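PDB 1GKR: Non-atp dependent l-selective hydantoinase from Arthrobacter aurescens, which hydrolyses the cyclic amide ring of hydantoins, preferring aryl-substituted ones, with two zinc ions per subunit and a stereoselectivity that depends on the substrate. Local coordinates for residues H62-D67 against P94-P99; N70-F75 against G315-D320; T88-M93 against Q115-D120; G126-N131 against G156-V161. All blocks are in the same frame, centred on the assembly; numbering follows the deposited sequence.

Contact 3 is fully buried and joins strand 87-92 to the start of strand 120-123 by backbone hydrogen bonds and aliphatic side chains. Contacts 1, 2 and 4 are partly buried and join loops. Contact 1 follows strands 51-62 and 87-92 and includes a zinc ligand, contact 2 sets the loop before helix 75-85 against the one after strand 313-314, and contact 4 brings together two loops that flank helix 132-140. Their chemistry differs accordingly: polar and water-linked in contact 1, aromatic and proline packing in contact 2, ring packing with bridging waters in contact 4. Contact 1 touches each of the others, through D65 and F75, D65 and R116, and I95 and F158.

Contact 1 (H62-D67 against P94-P99); sequences HIIDMD and PITFPP. With ZN (zinc ion), chain F.
This is a loop-to-loop contact in which I64, M66 and D67 meet T96 and F97 just after strands 51-62 and 87-92, beside the metal site. The two backbones run in nearly the same direction and come near at I64 and T96, whose CA atoms are 5.1 Å apart. T96 OG1 donates a hydrogen bond to I64 O at 3.0 Å, standing above the carbonyl plane, 64° out of it. T96 OG1, anti to its backbone N (chi1 177°), is placed beside I64, whose CG2 lies 3.4 Å away as the side chains slide past in opposite directions. A valine in place of T96 would probably leave I64 O without this donor. The loops belong to a metal-dependent amidohydrolase barrel, with zinc ligands at the C-terminal ends of strands: H60 and H62 form the HxH pair of strand 51-62, and H62 NE2 binds zinc at 2.1 Å. The other ring nitrogen, H62 ND1, donates in the ring plane to a water 3.0 Å away. That water in turn donates to I95 O, so both nitrogens help fix the ring's rotation, while I95 CG1 lies 4.0 Å from H62 CE1. Farther along, D67 N gives F97 O a weak bond of 3.0 Å, bent to 132° at the hydrogen. D65 OD2 accepts from M66 N and forms a salt bridge with R116.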
loop_
_atom_site.group_PDB
_atom_site.type_symbol
_atom_site.label_atom_id
_atom_site.label_comp_id
_atom_site.label_asym_id
_atom_site.label_seq_id
_atom_site.Cartn_x
_atom_site.Cartn_y
_atom_site.Cartn_z
ATOM N N HIS A 62 -24.842 26.464 -8.245
ATOM C CA HIS A 62 -25.846 26.215 -9.279
ATOM C C HIS A 62 -27.006 27.216 -9.141
ATOM O O HIS A 62 -28.102 26.845 -8.715
ATOM C CB HIS A 62 -26.444 24.819 -9.160
ATOM C CG HIS A 62 -25.461 23.708 -9.316
ATOM N ND1 HIS A 62 -24.967 23.316 -10.540
ATOM C CD2 HIS A 62 -24.935 22.850 -8.406
ATOM C CE1 HIS A 62 -24.185 22.262 -10.379
ATOM N NE2 HIS A 62 -24.146 21.961 -9.094
ATOM N N ILE A 63 -26.771 28.483 -9.460
ATOM C CA ILE A 63 -27.854 29.444 -9.398
ATOM C C ILE A 63 -28.743 29.099 -10.592
ATOM O O ILE A 63 -29.947 29.311 -10.554
ATOM C CB ILE A 63 -27.344 30.889 -9.509
ATOM C CG1 ILE A 63 -26.611 31.270 -8.221
ATOM C CG2 ILE A 63 -28.515 31.838 -9.767
ATOM C CD1 ILE A 63 -25.952 32.630 -8.268
ATOM N N ILE A 64 -28.121 28.534 -11.629
ATOM C CA ILE A 64 -28.789 28.090 -12.855
ATOM C C ILE A 64 -29.199 29.230 -13.764
ATOM O O ILE A 64 -28.595 29.418 -14.820
ATOM C CB ILE A 64 -30.049 27.269 -12.560
ATOM C CG1 ILE A 64 -29.750 26.166 -11.537
ATOM C CG2 ILE A 64 -30.575 26.680 -13.871
ATOM C CD1 ILE A 64 -29.155 24.913 -12.129
ATOM N N ASP A 65 -30.242 29.959 -13.352
ATOM C CA ASP A 65 -30.777 31.115 -14.074
ATOM C C ASP A 65 -31.129 30.791 -15.528
ATOM O O ASP A 65 -31.609 29.698 -15.838
ATOM C CB ASP A 65 -29.763 32.267 -14.033
ATOM C CG ASP A 65 -30.409 33.653 -14.189
ATOM O OD1 ASP A 65 -30.994 34.158 -13.202
ATOM O OD2 ASP A 65 -30.321 34.239 -15.294
ATOM N N MET A 66 -30.890 31.755 -16.414
ATOM C CA MET A 66 -31.181 31.609 -17.837
ATOM C C MET A 66 -32.650 31.267 -18.088
ATOM O O MET A 66 -33.522 31.732 -17.353
ATOM C CB MET A 66 -30.255 30.564 -18.454
ATOM C CG MET A 66 -28.787 30.876 -18.208
ATOM S SD MET A 66 -28.328 32.587 -18.651
ATOM C CE MET A 66 -27.763 32.336 -20.354
ATOM N N ASP A 67 -32.935 30.460 -19.104
ATOM C CA ASP A 67 -34.325 30.125 -19.421
ATOM C C ASP A 67 -35.113 29.476 -18.290
ATOM O O ASP A 67 -36.339 29.389 -18.344
ATOM C CB ASP A 67 -34.404 29.229 -20.668
ATOM C CG ASP A 67 -33.985 29.953 -21.939
ATOM O OD1 ASP A 67 -33.708 31.178 -21.878
ATOM O OD2 ASP A 67 -33.933 29.292 -23.001
ATOM N N PRO A 94 -22.140 24.768 -15.269
ATOM C CA PRO A 94 -22.812 24.966 -16.549
ATOM C C PRO A 94 -24.081 24.167 -16.733
ATOM O O PRO A 94 -24.497 23.946 -17.861
ATOM C CB PRO A 94 -21.739 24.552 -17.532
ATOM C CG PRO A 94 -21.185 23.326 -16.855
ATOM C CD PRO A 94 -21.169 23.664 -15.365
ATOM N N ILE A 95 -24.686 23.718 -15.641
ATOM C CA ILE A 95 -25.918 22.940 -15.743
ATOM C C ILE A 95 -27.077 23.919 -15.732
ATOM O O ILE A 95 -27.468 24.419 -14.675
ATOM C CB ILE A 95 -26.147 22.006 -14.542
ATOM C CG1 ILE A 95 -24.874 21.236 -14.185
ATOM C CG2 ILE A 95 -27.293 21.071 -14.857
ATOM C CD1 ILE A 95 -24.601 20.050 -15.021
ATOM N N THR A 96 -27.628 24.189 -16.903
ATOM C CA THR A 96 -28.745 25.113 -17.016
ATOM C C THR A 96 -29.289 24.966 -18.422
ATOM O O THR A 96 -28.825 24.115 -19.171
ATOM C CB THR A 96 -28.285 26.594 -16.770
ATOM O OG1 THR A 96 -29.395 27.472 -16.956
ATOM C CG2 THR A 96 -27.186 27.001 -17.726
ATOM N N PHE A 97 -30.294 25.761 -18.774
ATOM C CA PHE A 97 -30.803 25.694 -20.130
ATOM C C PHE A 97 -30.926 27.083 -20.703
ATOM O O PHE A 97 -31.562 27.954 -20.108
ATOM C CB PHE A 97 -32.159 25.018 -20.225
ATOM C CG PHE A 97 -32.554 24.723 -21.642
ATOM C CD1 PHE A 97 -32.086 23.573 -22.283
ATOM C CD2 PHE A 97 -33.313 25.635 -22.375
ATOM C CE1 PHE A 97 -32.364 23.339 -23.638
ATOM C CE2 PHE A 97 -33.598 25.417 -23.726
ATOM C CZ PHE A 97 -33.122 24.266 -24.359
ATOM N N PRO A 98 -30.290 27.318 -21.859
ATOM C CA PRO A 98 -29.504 26.298 -22.556
ATOM C C PRO A 98 -28.228 25.939 -21.787
ATOM O O PRO A 98 -27.708 26.740 -21.009
ATOM C CB PRO A 98 -29.205 26.959 -23.893
ATOM C CG PRO A 98 -29.073 28.394 -23.515
ATOM C CD PRO A 98 -30.234 28.604 -22.573
ATOM N N PRO A 99 -27.706 24.726 -21.999
ATOM C CA PRO A 99 -26.494 24.236 -21.341
ATOM C C PRO A 99 -25.309 25.091 -21.722
ATOM O O PRO A 99 -25.169 25.450 -22.885
ATOM C CB PRO A 99 -26.343 22.826 -21.898
ATOM C CG PRO A 99 -27.721 22.454 -22.275
ATOM C CD PRO A 99 -28.233 23.705 -22.910
HETATM ZN ZN ZN F . -23.474 20.178 -8.137
HETATM O O HOH W 1 -25.348 25.131 -12.840
HETATM O O HOH W 2 -24.960 18.264 -7.502
#

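Contact 2 (N70-F75 against G315-D320); sequences NRYGRF and GHPVED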
loop_
_atom_site.group_PDB
_atom_site.type_symbol
_atom_site.label_atom_id
_atom_site.label_comp_id
_atom_site.label_asym_id
_atom_site.label_seq_id
_atom_site.Cartn_x
_atom_site.Cartn_y
_atom_site.Cartn_z
ATOM N N ASN A 70 -37.075 31.311 -13.509
ATOM C CA ASN A 70 -38.227 31.369 -12.620
ATOM C C ASN A 70 -38.521 30.063 -11.909
ATOM O O ASN A 70 -39.451 29.982 -11.113
ATOM C CB ASN A 70 -39.466 31.828 -13.380
ATOM C CG ASN A 70 -39.367 33.269 -13.802
ATOM O OD1 ASN A 70 -39.161 34.159 -12.964
ATOM N ND2 ASN A 70 -39.500 33.518 -15.106
ATOM N N ARG A 71 -37.710 29.050 -12.166
ATOM C CA ARG A 71 -37.936 27.760 -11.550
ATOM C C ARG A 71 -36.844 27.315 -10.564
ATOM O O ARG A 71 -37.139 26.650 -9.561
ATOM C CB ARG A 71 -38.106 26.727 -12.664
ATOM C CG ARG A 71 -38.546 25.336 -12.218
ATOM C CD ARG A 71 -39.216 24.571 -13.375
ATOM N NE ARG A 71 -40.214 25.402 -14.054
ATOM C CZ ARG A 71 -39.979 26.122 -15.152
ATOM N NH1 ARG A 71 -38.778 26.118 -15.726
ATOM N NH2 ARG A 71 -40.941 26.877 -15.664
ATOM N N TYR A 72 -35.594 27.691 -10.837
ATOM C CA TYR A 72 -34.467 27.288 -9.996
ATOM C C TYR A 72 -33.769 28.402 -9.220
ATOM O O TYR A 72 -33.619 28.303 -8.008
ATOM C CB TYR A 72 -33.454 26.550 -10.862
ATOM C CG TYR A 72 -34.041 25.326 -11.501
ATOM C CD1 TYR A 72 -34.200 24.156 -10.770
ATOM C CD2 TYR A 72 -34.499 25.350 -12.815
ATOM C CE1 TYR A 72 -34.805 23.033 -11.328
ATOM C CE2 TYR A 72 -35.106 24.233 -13.385
ATOM C CZ TYR A 72 -35.256 23.075 -12.633
ATOM O OH TYR A 72 -35.848 21.951 -13.172
ATOM N N GLY A 73 -33.332 29.449 -9.915
ATOM C CA GLY A 73 -32.665 30.560 -9.253
ATOM C C GLY A 73 -32.415 31.753 -10.163
ATOM O O GLY A 73 -32.281 31.602 -11.385
ATOM N N ARG A 74 -32.355 32.942 -9.569
ATOM C CA ARG A 74 -32.109 34.180 -10.316
ATOM C C ARG A 74 -30.789 34.799 -9.841
ATOM O O ARG A 74 -30.527 34.861 -8.637
ATOM C CB ARG A 74 -33.228 35.202 -10.060
ATOM C CG ARG A 74 -34.653 34.659 -10.088
ATOM C CD ARG A 74 -35.198 34.572 -11.506
ATOM N NE ARG A 74 -35.262 35.888 -12.130
ATOM C CZ ARG A 74 -36.052 36.867 -11.713
ATOM N NH1 ARG A 74 -36.850 36.669 -10.671
ATOM N NH2 ARG A 74 -36.029 38.040 -12.327
ATOM N N PHE A 75 -29.964 35.273 -10.769
ATOM C CA PHE A 75 -28.709 35.886 -10.372
ATOM C C PHE A 75 -28.885 36.993 -9.331
ATOM O O PHE A 75 -28.161 37.009 -8.336
ATOM C CB PHE A 75 -27.962 36.458 -11.581
ATOM C CG PHE A 75 -27.412 35.414 -12.513
ATOM C CD1 PHE A 75 -26.829 34.250 -12.019
ATOM C CD2 PHE A 75 -27.440 35.610 -13.889
ATOM C CE1 PHE A 75 -26.283 33.301 -12.885
ATOM C CE2 PHE A 75 -26.897 34.669 -14.763
ATOM C CZ PHE A 75 -26.318 33.514 -14.264
ATOM N N GLY A 315 -31.264 25.259 -6.336
ATOM C CA GLY A 315 -32.683 25.197 -6.048
ATOM C C GLY A 315 -33.456 24.193 -6.874
ATOM O O GLY A 315 -32.960 23.647 -7.846
ATOM N N HIS A 316 -34.681 23.940 -6.453
ATOM C CA HIS A 316 -35.579 23.028 -7.131
ATOM C C HIS A 316 -36.946 23.526 -6.709
ATOM O O HIS A 316 -37.147 23.869 -5.541
ATOM C CB HIS A 316 -35.390 21.598 -6.637
ATOM C CG HIS A 316 -35.283 20.595 -7.739
ATOM N ND1 HIS A 316 -34.072 20.106 -8.188
ATOM C CD2 HIS A 316 -36.231 20.030 -8.523
ATOM C CE1 HIS A 316 -34.280 19.285 -9.202
ATOM N NE2 HIS A 316 -35.582 19.222 -9.426
ATOM N N PRO A 317 -37.898 23.609 -7.650
ATOM C CA PRO A 317 -39.214 24.090 -7.224
ATOM C C PRO A 317 -39.710 23.243 -6.052
ATOM O O PRO A 317 -39.700 22.009 -6.118
ATOM C CB PRO A 317 -40.055 23.960 -8.495
ATOM C CG PRO A 317 -39.346 22.879 -9.282
ATOM C CD PRO A 317 -37.905 23.214 -9.069
ATOM N N VAL A 318 -40.109 23.921 -4.974
ATOM C CA VAL A 318 -40.579 23.269 -3.749
ATOM C C VAL A 318 -41.619 22.159 -3.968
ATOM O O VAL A 318 -41.768 21.267 -3.129
ATOM C CB VAL A 318 -41.122 24.325 -2.740
ATOM C CG1 VAL A 318 -42.354 24.969 -3.275
ATOM C CG2 VAL A 318 -41.400 23.682 -1.406
ATOM N N GLU A 319 -42.311 22.199 -5.105
ATOM C CA GLU A 319 -43.324 21.194 -5.442
ATOM C C GLU A 319 -42.703 19.920 -6.001
ATOM O O GLU A 319 -43.404 18.943 -6.266
ATOM C CB GLU A 319 -44.331 21.759 -6.457
ATOM C CG GLU A 319 -43.709 22.483 -7.638
ATOM C CD GLU A 319 -43.566 23.982 -7.403
ATOM O OE1 GLU A 319 -43.305 24.401 -6.256
ATOM O OE2 GLU A 319 -43.704 24.749 -8.376
ATOM N N ASP A 320 -41.389 19.940 -6.193
ATOM C CA ASP A 320 -40.673 18.777 -6.701
ATOM C C ASP A 320 -39.893 18.170 -5.553
ATOM O O ASP A 320 -39.075 17.272 -5.745
ATOM C CB ASP A 320 -39.714 19.171 -7.825
ATOM C CG ASP A 320 -40.438 19.538 -9.108
ATOM O OD1 ASP A 320 -41.691 19.458 -9.120
ATOM O OD2 ASP A 320 -39.755 19.902 -10.100
#
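R71 O packs against P317 CD at 3.6 Å and is hydrogen-bonded to H409 NE2 outside the two segments. On the same proline, the R71 side chain crosses obliquely, with R71 CG 3.9 Å from P317 CD. Y72 has the largest share of the buried surface. Its CG is anti to the carbonyl carbon (chi1 -60°), and its ring meets three residues in turn. The rim atom Y72 CD1 is 3.2 Å from G315 O, which sits at the ring edge near its plane. Y72 CE1 packs 3.8 Å from P317 CD and also lies over the centre of the H316 ring. The two rings form a T-shaped pair, the tyrosine giving its edge to the histidine face, with planes 89° apart and centroids 5.6 Å apart. An alanine in place of Y72 would probably open a gap beside P317 and leave the H316 face without its edge partner. H316 O is hydrogen-bonded to Y411 OH outside the two segments. Packing of this kind joins the loops after two paired strands of the amidohydrolase barrel: strand 51-62 carries the zinc ligands H60 and H62 at its end, and the zinc ligand D312 immediately precedes strand 313-314.

Contact 3 (T88-M93 against Q115-D120); sequences TTIIEM and QRLKVD
I90 meets L117 with one branch and V119 with the other. Its CG1 stands between the backbone N and the carbonyl carbon (chi1 65°), and the arm ends with I90 CD1 4.2 Å from L117 CD2. The other branch, I90 CG2, meets V119 CG2 at 4.2 Å. T89 and D120 instead direct their side chains to a shared face of the sheet, where T89 CB and D120 CB lie 4.1 Å apart. These two residues form a parallel beta bridge. D120 N donates to T88 O at 3.0 Å and I90 N to D120 O at 3.0 Å, the second nearer to straight, with 157° at the hydrogen against 134°. The same carbonyl also receives a CA-H...O contact, T89 CA to D120 O being 3.1 Å. The carboxylate of D120 is engaged elsewhere, by the backbone N of Q447 and by salt bridges to R429 and K378. The contact closes the beta-alpha-beta unit of strand 87-92, helix 103-116 and strand 120-123. L117 and V119 also touch F75, S79 and A83 of helix 75-85, while I90 leans on V61 of strand 51-62.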
loop_
_atom_site.group_PDB
_atom_site.type_symbol
_atom_site.label_atom_id
_atom_site.label_comp_id
_atom_site.label_asym_id
_atom_site.label_seq_id
_atom_site.Cartn_x
_atom_site.Cartn_y
_atom_site.Cartn_z
ATOM N N THR A 88 -17.993 35.992 -1.438
ATOM C CA THR A 88 -17.723 37.101 -2.342
ATOM C C THR A 88 -17.480 36.752 -3.808
ATOM O O THR A 88 -17.595 37.615 -4.674
ATOM C CB THR A 88 -16.568 37.919 -1.800
ATOM O OG1 THR A 88 -15.457 37.050 -1.547
ATOM C CG2 THR A 88 -16.992 38.597 -0.494
ATOM N N THR A 89 -17.089 35.522 -4.105
ATOM C CA THR A 89 -16.974 35.157 -5.511
ATOM C C THR A 89 -17.437 33.711 -5.693
ATOM O O THR A 89 -17.128 32.823 -4.886
ATOM C CB THR A 89 -15.553 35.397 -6.146
ATOM O OG1 THR A 89 -14.949 34.146 -6.463
ATOM C CG2 THR A 89 -14.667 36.191 -5.255
ATOM N N ILE A 90 -18.236 33.507 -6.738
ATOM C CA ILE A 90 -18.796 32.207 -7.047
ATOM C C ILE A 90 -18.350 31.767 -8.433
ATOM O O ILE A 90 -17.952 32.585 -9.268
ATOM C CB ILE A 90 -20.354 32.256 -7.056
ATOM C CG1 ILE A 90 -20.839 33.155 -8.198
ATOM C CG2 ILE A 90 -20.881 32.809 -5.749
ATOM C CD1 ILE A 90 -22.324 33.175 -8.370
ATOM N N ILE A 91 -18.410 30.466 -8.671
ATOM C CA ILE A 91 -18.082 29.943 -9.974
ATOM C C ILE A 91 -19.330 29.143 -10.351
ATOM O O ILE A 91 -19.579 28.098 -9.764
ATOM C CB ILE A 91 -16.831 29.058 -9.908
ATOM C CG1 ILE A 91 -15.754 29.758 -9.072
ATOM C CG2 ILE A 91 -16.267 28.855 -11.302
ATOM C CD1 ILE A 91 -14.389 29.079 -9.110
ATOM N N GLU A 92 -20.129 29.664 -11.290
ATOM C CA GLU A 92 -21.376 29.017 -11.735
ATOM C C GLU A 92 -21.124 27.787 -12.563
ATOM O O GLU A 92 -20.366 27.853 -13.531
ATOM C CB GLU A 92 -22.204 29.953 -12.609
ATOM C CG GLU A 92 -23.490 30.440 -11.995
ATOM C CD GLU A 92 -24.518 29.358 -11.762
ATOM O OE1 GLU A 92 -25.026 28.745 -12.737
ATOM O OE2 GLU A 92 -24.821 29.138 -10.578
ATOM N N MET A 93 -21.771 26.682 -12.200
ATOM C CA MET A 93 -21.632 25.443 -12.956
ATOM C C MET A 93 -22.361 25.654 -14.289
ATOM O O MET A 93 -23.143 26.595 -14.436
ATOM C CB MET A 93 -22.246 24.277 -12.190
ATOM C CG MET A 93 -21.617 24.034 -10.835
ATOM S SD MET A 93 -20.251 22.837 -10.808
ATOM C CE MET A 93 -19.654 22.943 -12.472
ATOM N N GLN A 115 -24.635 41.477 -15.635
ATOM C CA GLN A 115 -25.633 42.514 -15.461
ATOM C C GLN A 115 -26.497 42.327 -14.235
ATOM O O GLN A 115 -27.073 43.290 -13.730
ATOM C CB GLN A 115 -26.551 42.573 -16.673
ATOM C CG GLN A 115 -25.882 42.952 -17.969
ATOM C CD GLN A 115 -26.808 42.751 -19.162
ATOM O OE1 GLN A 115 -26.432 43.017 -20.309
ATOM N NE2 GLN A 115 -28.028 42.272 -18.895
ATOM N N ARG A 116 -26.597 41.104 -13.735
ATOM C CA ARG A 116 -27.468 40.898 -12.595
ATOM C C ARG A 116 -26.878 40.392 -11.287
ATOM O O ARG A 116 -27.517 40.519 -10.237
ATOM C CB ARG A 116 -28.633 40.013 -13.028
ATOM C CG ARG A 116 -29.531 40.698 -14.047
ATOM C CD ARG A 116 -30.698 39.831 -14.438
ATOM N NE ARG A 116 -30.338 38.869 -15.467
ATOM C CZ ARG A 116 -30.593 37.569 -15.388
ATOM N NH1 ARG A 116 -31.209 37.080 -14.315
ATOM N NH2 ARG A 116 -30.246 36.760 -16.390
ATOM N N LEU A 117 -25.671 39.833 -11.332
ATOM C CA LEU A 117 -25.031 39.319 -10.123
ATOM C C LEU A 117 -24.605 40.435 -9.180
ATOM O O LEU A 117 -24.276 41.540 -9.616
ATOM C CB LEU A 117 -23.823 38.469 -10.494
ATOM C CG LEU A 117 -24.211 37.059 -10.911
ATOM C CD1 LEU A 117 -23.003 36.345 -11.503
ATOM C CD2 LEU A 117 -24.767 36.328 -9.687
ATOM N N LYS A 118 -24.617 40.147 -7.883
ATOM C CA LYS A 118 -24.232 41.144 -6.894
ATOM C C LYS A 118 -22.871 40.857 -6.239
ATOM O O LYS A 118 -22.330 41.702 -5.531
ATOM C CB LYS A 118 -25.331 41.286 -5.837
ATOM C CG LYS A 118 -26.640 41.901 -6.344
ATOM C CD LYS A 118 -27.463 42.399 -5.156
ATOM C CE LYS A 118 -28.654 43.253 -5.568
ATOM N NZ LYS A 118 -29.778 42.413 -6.060
ATOM N N VAL A 119 -22.326 39.666 -6.455
ATOM C CA VAL A 119 -20.999 39.339 -5.936
ATOM C C VAL A 119 -20.178 38.982 -7.180
ATOM O O VAL A 119 -20.739 38.826 -8.260
ATOM C CB VAL A 119 -21.043 38.173 -4.931
ATOM C CG1 VAL A 119 -21.855 38.585 -3.705
ATOM C CG2 VAL A 119 -21.637 36.943 -5.574
ATOM N N ASP A 120 -18.863 38.872 -7.066
ATOM C CA ASP A 120 -18.073 38.570 -8.259
ATOM C C ASP A 120 -18.225 37.111 -8.694
ATOM O O ASP A 120 -18.643 36.254 -7.902
ATOM C CB ASP A 120 -16.602 38.940 -8.025
ATOM C CG ASP A 120 -16.357 40.456 -8.093
ATOM O OD1 ASP A 120 -17.315 41.230 -8.324
ATOM O OD2 ASP A 120 -15.198 40.877 -7.917
#

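Contact 4 (G126-N131 against G156-V161); sequences GGVPGN and GMFDAV
V128, P129 and F158 bury much of the surface in this loop-to-loop contact. V128 CG1, held anti to the carbonyl carbon (chi1 -69°), sits over the centre of one face of the F158 ring. It lies 3.6 Å from the ring centroid and only 14° off the ring normal, which is a CH-pi contact, and the two side chains cross at about a right angle. At the ring edge, near its plane, G126 CA lies 3.8 Å from F158 CZ. P129 packs farther along the segment 156-161: its CD is 3.8 Å from V161 CG1, and its ring crosses D159 at about a right angle, P129 CD being 4.0 Å from D159 CB. The proline is second in a type II beta turn from V128 to N131, with G130 following it. N131, the turn's last residue, donates through ND2 to G126 O at 2.9 Å and accepts from V128 N at OD1. F158 continues toward contact 1, where it touches P94 and I95, and its side chain is about 8 Å from those of the zinc ligands H62 and H183. Two waters link the loops: one donates to G127 O at 2.7 Å and to D159 O, the other to D159 OD1 and weakly to P129 O. The direct touches are thus largely apolar, and polar links between the segments pass through water, consistent with a join that rests mainly on packing.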
loop_
_atom_site.group_PDB
_atom_site.type_symbol
_atom_site.label_atom_id
_atom_site.label_comp_id
_atom_site.label_asym_id
_atom_site.label_seq_id
_atom_site.Cartn_x
_atom_site.Cartn_y
_atom_site.Cartn_z
ATOM N N GLY A 126 -19.115 23.504 -19.995
ATOM C CA GLY A 126 -19.529 22.133 -19.805
ATOM C C GLY A 126 -18.784 21.203 -20.740
ATOM O O GLY A 126 -18.433 21.565 -21.865
ATOM N N GLY A 127 -18.526 19.997 -20.260
ATOM C CA GLY A 127 -17.851 19.012 -21.070
ATOM C C GLY A 127 -18.830 17.869 -21.191
ATOM O O GLY A 127 -18.936 17.033 -20.289
ATOM N N VAL A 128 -19.574 17.849 -22.291
ATOM C CA VAL A 128 -20.566 16.800 -22.536
ATOM C C VAL A 128 -20.235 16.032 -23.810
ATOM O O VAL A 128 -19.374 16.445 -24.595
ATOM C CB VAL A 128 -21.958 17.404 -22.648
ATOM C CG1 VAL A 128 -22.398 17.940 -21.283
ATOM C CG2 VAL A 128 -21.940 18.525 -23.679
ATOM N N PRO A 129 -20.911 14.902 -24.041
ATOM C CA PRO A 129 -20.575 14.170 -25.261
ATOM C C PRO A 129 -20.788 14.983 -26.530
ATOM O O PRO A 129 -21.824 15.639 -26.704
ATOM C CB PRO A 129 -21.455 12.924 -25.181
ATOM C CG PRO A 129 -22.598 13.340 -24.357
ATOM C CD PRO A 129 -22.007 14.247 -23.308
ATOM N N GLY A 130 -19.758 14.971 -27.376
ATOM C CA GLY A 130 -19.803 15.663 -28.644
ATOM C C GLY A 130 -19.444 17.128 -28.712
ATOM O O GLY A 130 -19.499 17.697 -29.801
ATOM N N ASN A 131 -19.072 17.767 -27.605
ATOM C CA ASN A 131 -18.746 19.191 -27.696
ATOM C C ASN A 131 -17.273 19.474 -27.486
ATOM O O ASN A 131 -16.872 20.608 -27.232
ATOM C CB ASN A 131 -19.599 20.001 -26.704
ATOM C CG ASN A 131 -19.004 20.064 -25.309
ATOM O OD1 ASN A 131 -18.545 19.063 -24.776
ATOM N ND2 ASN A 131 -19.035 21.249 -24.706
ATOM N N GLY A 156 -30.771 14.763 -21.234
ATOM C CA GLY A 156 -31.236 15.602 -22.329
ATOM C C GLY A 156 -30.600 16.987 -22.264
ATOM O O GLY A 156 -30.071 17.497 -23.258
ATOM N N MET A 157 -30.658 17.587 -21.076
ATOM C CA MET A 157 -30.092 18.903 -20.806
ATOM C C MET A 157 -28.560 18.784 -20.632
ATOM O O MET A 157 -27.791 19.390 -21.384
ATOM C CB MET A 157 -30.756 19.472 -19.548
ATOM C CG MET A 157 -30.313 20.857 -19.152
ATOM S SD MET A 157 -31.562 21.634 -18.109
ATOM C CE MET A 157 -30.929 21.304 -16.449
ATOM N N PHE A 158 -28.120 17.999 -19.649
ATOM C CA PHE A 158 -26.692 17.789 -19.421
ATOM C C PHE A 158 -26.465 16.280 -19.315
ATOM O O PHE A 158 -26.931 15.647 -18.365
ATOM C CB PHE A 158 -26.251 18.473 -18.129
ATOM C CG PHE A 158 -24.836 18.966 -18.164
ATOM C CD1 PHE A 158 -24.542 20.241 -18.642
ATOM C CD2 PHE A 158 -23.787 18.152 -17.748
ATOM C CE1 PHE A 158 -23.226 20.699 -18.704
ATOM C CE2 PHE A 158 -22.468 18.604 -17.808
ATOM C CZ PHE A 158 -22.190 19.882 -18.288
ATOM N N ASP A 159 -25.751 15.699 -20.278
ATOM C CA ASP A 159 -25.531 14.249 -20.259
ATOM C C ASP A 159 -24.214 13.788 -19.671
ATOM O O ASP A 159 -23.221 14.519 -19.654
ATOM C CB ASP A 159 -25.625 13.654 -21.667
ATOM C CG ASP A 159 -26.744 14.243 -22.479
ATOM O OD1 ASP A 159 -26.545 15.337 -23.064
ATOM O OD2 ASP A 159 -27.820 13.614 -22.518
ATOM N N ALA A 160 -24.210 12.549 -19.201
ATOM C CA ALA A 160 -23.005 11.974 -18.648
ATOM C C ALA A 160 -22.117 11.554 -19.820
ATOM O O ALA A 160 -22.604 11.333 -20.931
ATOM C CB ALA A 160 -23.350 10.778 -17.803
ATOM N N VAL A 161 -20.815 11.464 -19.578
ATOM C CA VAL A 161 -19.890 11.038 -20.623
ATOM C C VAL A 161 -19.428 9.611 -20.345
ATOM O O VAL A 161 -19.487 9.138 -19.209
ATOM C CB VAL A 161 -18.651 11.945 -20.681
ATOM C CG1 VAL A 161 -19.020 13.289 -21.237
ATOM C CG2 VAL A 161 -18.064 12.112 -19.290
HETATM O O HOH W 3 -20.717 15.588 -18.847
HETATM O O HOH W 4 -24.839 16.128 -25.057
#